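Ralf, proline/betaine transporter (Legionella pneumophila, PDB 4D7Q) probably acts as a guanine nucleotide exchange factor, here as an engineered chimera joining the Sec7 domain of Legionella RalF to the capping domain of Rickettsia RalF. Local coordinates at residues A[223-228]-A[280-285]; A[166-171]-A[187-192]. The protein carries 2 engineered substitutions. All coordinates share one frame; numbering follows the deposited sequence.

Contact 1: A[223-228]-A[280-285]; sequences KQLNQF and IQVYKP
Leu225 meets Val282 methyl to methyl in the capping-domain part of the chimera, its CD2 lying 4.1 Å from Val282 CG2, with the two side chains reaching toward each other tip to tip. The same Leu225 CD2 also touches Ile280 CD1 at 4.4 Å, so one leucine branch spans two alternate residues on a single face of the strand. These are grazing van der Waals contacts, and the backbones stay well apart: even the nearest pair, Asn226 CA and Val282 CA, is separated by 8.9 Å. At the next residue of the helix, Asn226, the contact becomes polar. Lys284, just past the end of the strand, bends its chain at chi3 (-67°) and brings NZ to 2.7 Å from Asn226 OD1. The ammonium approaches the amide oxygen from 16° out of the carbonyl plane, with a C=O...N angle of 141°. A salt bridge from Lys284 NZ to Glu230 OE2 gives the ammonium a second, charged partner and should favour its protonated state. Helix 220-230 packs across one face of the antiparallel sheet, where Leu225 also touches Val268 of strand 264-271; strand 277-283 runs between that strand and strand 297-303, and on its other face Gln281 and Tyr283 hydrogen-bond to Glu109 and Ala110 of the Sec7 part, across the interface between the fused pieces.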
# COMPACT_ATOMS: atom_id res chain seq x y z
N LYS A 223 7.96 21.50 -8.21
CA LYS A 223 9.23 22.19 -7.92
C LYS A 223 9.13 22.92 -6.57
O LYS A 223 10.00 22.76 -5.71
CB LYS A 223 9.58 23.20 -9.03
CG LYS A 223 10.90 23.95 -8.76
CD LYS A 223 10.94 25.32 -9.42
CE LYS A 223 11.56 25.29 -10.80
NZ LYS A 223 11.47 26.61 -11.47
N GLN A 224 8.05 23.69 -6.39
CA GLN A 224 7.79 24.47 -5.18
C GLN A 224 7.54 23.57 -3.97
O GLN A 224 8.17 23.76 -2.93
CB GLN A 224 6.64 25.45 -5.42
CG GLN A 224 7.03 26.58 -6.37
CD GLN A 224 5.89 27.52 -6.59
OE1 GLN A 224 5.03 27.31 -7.45
NE2 GLN A 224 5.83 28.57 -5.79
N LEU A 225 6.67 22.56 -4.12
CA LEU A 225 6.37 21.60 -3.06
C LEU A 225 7.63 20.90 -2.58
O LEU A 225 7.91 20.90 -1.39
CB LEU A 225 5.29 20.59 -3.51
CG LEU A 225 4.95 19.46 -2.53
CD1 LEU A 225 4.40 20.00 -1.20
CD2 LEU A 225 3.98 18.49 -3.16
N ASN A 226 8.43 20.38 -3.53
CA ASN A 226 9.68 19.69 -3.25
C ASN A 226 10.70 20.60 -2.53
O ASN A 226 11.39 20.12 -1.63
CB ASN A 226 10.25 19.07 -4.53
CG ASN A 226 11.56 18.38 -4.31
OD1 ASN A 226 11.66 17.42 -3.53
ND2 ASN A 226 12.61 18.87 -4.96
N GLN A 227 10.79 21.91 -2.91
CA GLN A 227 11.67 22.90 -2.27
C GLN A 227 11.35 23.02 -0.77
O GLN A 227 12.28 23.08 0.03
CB GLN A 227 11.56 24.27 -2.95
CG GLN A 227 12.41 24.40 -4.20
CD GLN A 227 12.16 25.66 -5.00
OE1 GLN A 227 11.24 26.45 -4.71
NE2 GLN A 227 12.97 25.88 -6.03
N PHE A 228 10.05 23.03 -0.39
CA PHE A 228 9.65 23.09 1.02
C PHE A 228 10.12 21.85 1.75
O PHE A 228 10.65 21.95 2.86
CB PHE A 228 8.13 23.25 1.20
CG PHE A 228 7.55 24.54 0.69
CD1 PHE A 228 8.01 25.77 1.15
CD2 PHE A 228 6.47 24.53 -0.20
CE1 PHE A 228 7.47 26.96 0.67
CE2 PHE A 228 5.93 25.71 -0.68
CZ PHE A 228 6.43 26.92 -0.24
N ILE A 280 -1.79 14.49 -0.13
CA ILE A 280 -0.82 14.33 -1.20
C ILE A 280 0.26 13.38 -0.70
O ILE A 280 1.07 13.76 0.15
CB ILE A 280 -0.15 15.61 -1.80
CG1 ILE A 280 -1.13 16.78 -2.07
CG2 ILE A 280 0.64 15.23 -3.07
CD1 ILE A 280 -0.37 18.17 -2.36
N GLN A 281 0.33 12.17 -1.27
CA GLN A 281 1.40 11.23 -0.93
C GLN A 281 2.53 11.50 -1.92
O GLN A 281 2.29 11.46 -3.13
CB GLN A 281 0.95 9.80 -1.03
CG GLN A 281 -0.14 9.41 -0.04
CD GLN A 281 -0.60 8.01 -0.37
OE1 GLN A 281 0.20 7.09 -0.49
NE2 GLN A 281 -1.89 7.85 -0.60
N VAL A 282 3.72 11.84 -1.39
CA VAL A 282 4.94 12.19 -2.14
C VAL A 282 5.94 11.01 -2.09
O VAL A 282 6.33 10.57 -1.01
CB VAL A 282 5.60 13.51 -1.63
CG1 VAL A 282 6.92 13.80 -2.38
CG2 VAL A 282 4.64 14.71 -1.74
N TYR A 283 6.38 10.58 -3.28
CA TYR A 283 7.36 9.52 -3.50
C TYR A 283 8.47 10.00 -4.37
O TYR A 283 8.23 10.56 -5.44
CB TYR A 283 6.73 8.31 -4.19
CG TYR A 283 5.63 7.66 -3.39
CD1 TYR A 283 4.33 8.18 -3.40
CD2 TYR A 283 5.89 6.56 -2.58
CE1 TYR A 283 3.33 7.62 -2.62
CE2 TYR A 283 4.89 5.96 -1.84
CZ TYR A 283 3.60 6.49 -1.87
OH TYR A 283 2.63 5.92 -1.10
N LYS A 284 9.69 9.77 -3.93
CA LYS A 284 10.87 10.13 -4.73
C LYS A 284 11.87 8.96 -4.64
O LYS A 284 11.98 8.36 -3.55
CB LYS A 284 11.51 11.44 -4.23
CG LYS A 284 10.64 12.70 -4.42
CD LYS A 284 11.44 14.00 -4.38
CE LYS A 284 12.02 14.29 -3.02
NZ LYS A 284 13.18 15.22 -3.10
N PRO A 285 12.57 8.60 -5.75
CA PRO A 285 13.58 7.52 -5.69
C PRO A 285 14.49 7.63 -4.48
O PRO A 285 15.01 8.70 -4.17
CB PRO A 285 14.36 7.68 -7.01
CG PRO A 285 13.34 8.23 -7.93
CD PRO A 285 12.53 9.20 -7.10

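Contact 2: A[166-171]-A[187-192]; sequences YGLKRN and EELYSE. Engineered in segment 166-171: Tyr166 (natural residue Asp).
Leu168 packs against Leu189 and Tyr190 where two helices of the all-helical Sec7 domain, 165-171 and 183-195, cross at 123° with segment axes 10.1 Å apart. This apolar side is the tight one. Leu168 CD2 comes within 3.7 Å of Leu189 CD2, the two side chains crossing at about a right angle, and the same methyl lies 3.9 Å from Tyr190 CD2, meeting the ring edge-on, not over a face. With chi1 at -178° and chi2 at 64°, Leu168 presents CD2 to both partners. Helix 135-152 backs the cluster: Gln144 touches Leu168, Thr145 touches Leu189 and Leu148 touches Tyr190. The phenol hydroxyl is hydrogen-bonded to the carbonyl oxygen of Met163. The looser side is polar and only partly buried. There Lys169 and Glu187 send long, extended chains across to each other and form a salt bridge, while the helix backbones remain apart, Lys169 CA standing 8.4 Å from Glu187 CA. The ammonium meets one carboxylate oxygen alone: Lys169 NZ lies 2.8 Å from Glu187 OE2, on the anti lone pair, directed away from OE1.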
# COMPACT_ATOMS: atom_id res chain seq x y z
N TYR A 166 27.92 -13.47 1.69
CA TYR A 166 28.74 -12.74 2.66
C TYR A 166 28.22 -11.32 2.83
O TYR A 166 28.19 -10.82 3.95
CB TYR A 166 30.23 -12.68 2.24
CG TYR A 166 31.08 -11.97 3.29
CD1 TYR A 166 31.15 -12.44 4.60
CD2 TYR A 166 31.75 -10.79 2.98
CE1 TYR A 166 31.90 -11.78 5.57
CE2 TYR A 166 32.53 -10.13 3.94
CZ TYR A 166 32.60 -10.63 5.23
OH TYR A 166 33.32 -9.99 6.21
N GLY A 167 27.86 -10.68 1.71
CA GLY A 167 27.35 -9.32 1.68
C GLY A 167 26.06 -9.22 2.45
O GLY A 167 25.85 -8.25 3.19
N LEU A 168 25.22 -10.26 2.34
CA LEU A 168 23.94 -10.32 3.04
C LEU A 168 24.13 -10.40 4.55
O LEU A 168 23.45 -9.68 5.27
CB LEU A 168 23.04 -11.46 2.52
CG LEU A 168 21.64 -11.55 3.18
CD1 LEU A 168 20.77 -10.30 2.88
CD2 LEU A 168 20.93 -12.85 2.84
N LYS A 169 25.10 -11.22 5.00
CA LYS A 169 25.44 -11.37 6.43
C LYS A 169 25.95 -10.05 7.00
O LYS A 169 25.51 -9.63 8.06
CB LYS A 169 26.49 -12.48 6.62
CG LYS A 169 25.93 -13.90 6.41
CD LYS A 169 27.06 -14.85 6.10
CE LYS A 169 26.64 -16.29 6.20
NZ LYS A 169 27.80 -17.19 5.95
N ARG A 170 26.84 -9.37 6.26
CA ARG A 170 27.37 -8.05 6.68
C ARG A 170 26.22 -7.04 6.72
O ARG A 170 26.11 -6.27 7.65
CB ARG A 170 28.46 -7.55 5.68
CG ARG A 170 29.78 -8.30 5.75
CD ARG A 170 30.60 -7.96 6.97
NE ARG A 170 31.17 -6.61 6.93
CZ ARG A 170 32.02 -6.14 7.84
NH1 ARG A 170 32.39 -6.89 8.86
NH2 ARG A 170 32.49 -4.90 7.74
N ASN A 171 25.32 -7.11 5.74
CA ASN A 171 24.17 -6.21 5.63
C ASN A 171 23.16 -6.29 6.77
O ASN A 171 22.49 -5.30 7.06
CB ASN A 171 23.47 -6.41 4.28
CG ASN A 171 22.49 -5.31 3.99
OD1 ASN A 171 22.85 -4.20 3.58
ND2 ASN A 171 21.26 -5.57 4.33
N GLU A 187 22.38 -18.24 4.98
CA GLU A 187 22.87 -18.95 3.79
C GLU A 187 21.70 -19.60 3.05
O GLU A 187 21.65 -19.55 1.82
CB GLU A 187 23.90 -20.01 4.19
CG GLU A 187 25.25 -19.44 4.54
CD GLU A 187 26.12 -20.35 5.38
OE1 GLU A 187 25.88 -21.58 5.38
OE2 GLU A 187 27.06 -19.84 6.03
N GLU A 188 20.77 -20.12 3.82
CA GLU A 188 19.56 -20.74 3.33
C GLU A 188 18.56 -19.70 2.79
O GLU A 188 17.98 -19.89 1.75
CB GLU A 188 18.92 -21.60 4.41
CG GLU A 188 19.71 -22.86 4.71
CD GLU A 188 19.37 -23.56 6.03
OE1 GLU A 188 18.60 -23.02 6.87
OE2 GLU A 188 19.90 -24.67 6.25
N LEU A 189 18.40 -18.62 3.51
CA LEU A 189 17.64 -17.49 3.06
C LEU A 189 18.10 -17.00 1.69
O LEU A 189 17.33 -16.91 0.80
CB LEU A 189 17.69 -16.37 4.08
CG LEU A 189 16.73 -15.23 3.77
CD1 LEU A 189 15.59 -15.12 4.76
CD2 LEU A 189 17.47 -13.94 3.68
N TYR A 190 19.38 -16.73 1.57
CA TYR A 190 19.99 -16.35 0.32
C TYR A 190 19.79 -17.36 -0.83
O TYR A 190 19.43 -16.98 -1.89
CB TYR A 190 21.45 -16.03 0.50
CG TYR A 190 22.08 -15.34 -0.66
CD1 TYR A 190 22.55 -16.05 -1.75
CD2 TYR A 190 22.22 -13.99 -0.67
CE1 TYR A 190 23.11 -15.42 -2.82
CE2 TYR A 190 22.79 -13.34 -1.74
CZ TYR A 190 23.23 -14.06 -2.80
OH TYR A 190 23.80 -13.44 -3.84
N SER A 191 20.02 -18.64 -0.55
CA SER A 191 19.83 -19.73 -1.51
C SER A 191 18.39 -19.74 -2.07
O SER A 191 18.22 -19.88 -3.27
CB SER A 191 20.16 -21.07 -0.86
OG SER A 191 19.96 -22.12 -1.80
N GLU A 192 17.38 -19.55 -1.21
CA GLU A 192 15.97 -19.54 -1.62
C GLU A 192 15.60 -18.28 -2.38
O GLU A 192 14.80 -18.35 -3.31
CB GLU A 192 15.06 -19.69 -0.41
CG GLU A 192 15.19 -21.02 0.29
CD GLU A 192 14.22 -21.13 1.44
OE1 GLU A 192 13.00 -21.04 1.19
OE2 GLU A 192 14.68 -21.21 2.60

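In the fold
Each contact belongs to a different part of the fusion: contact 2 joins two helices of the Legionella Sec7 domain, and contact 1 sets a helix on the sheet of the Rickettsia capping domain. Their centres lie about 35 Å apart and their nearest atoms about 17 Å, so they do not touch, and along the chain contact 2 closes before contact 1 opens. Strand 277-283 of contact 1 also touches the Sec7 part, an interface between fused pieces that need not reproduce a natural one. A bound glycerol, probably from the crystallisation liquor, sits about 4 Å from the side chain of Leu189 in contact 2 and is hydrogen-bonded to Glu192 of the same helix.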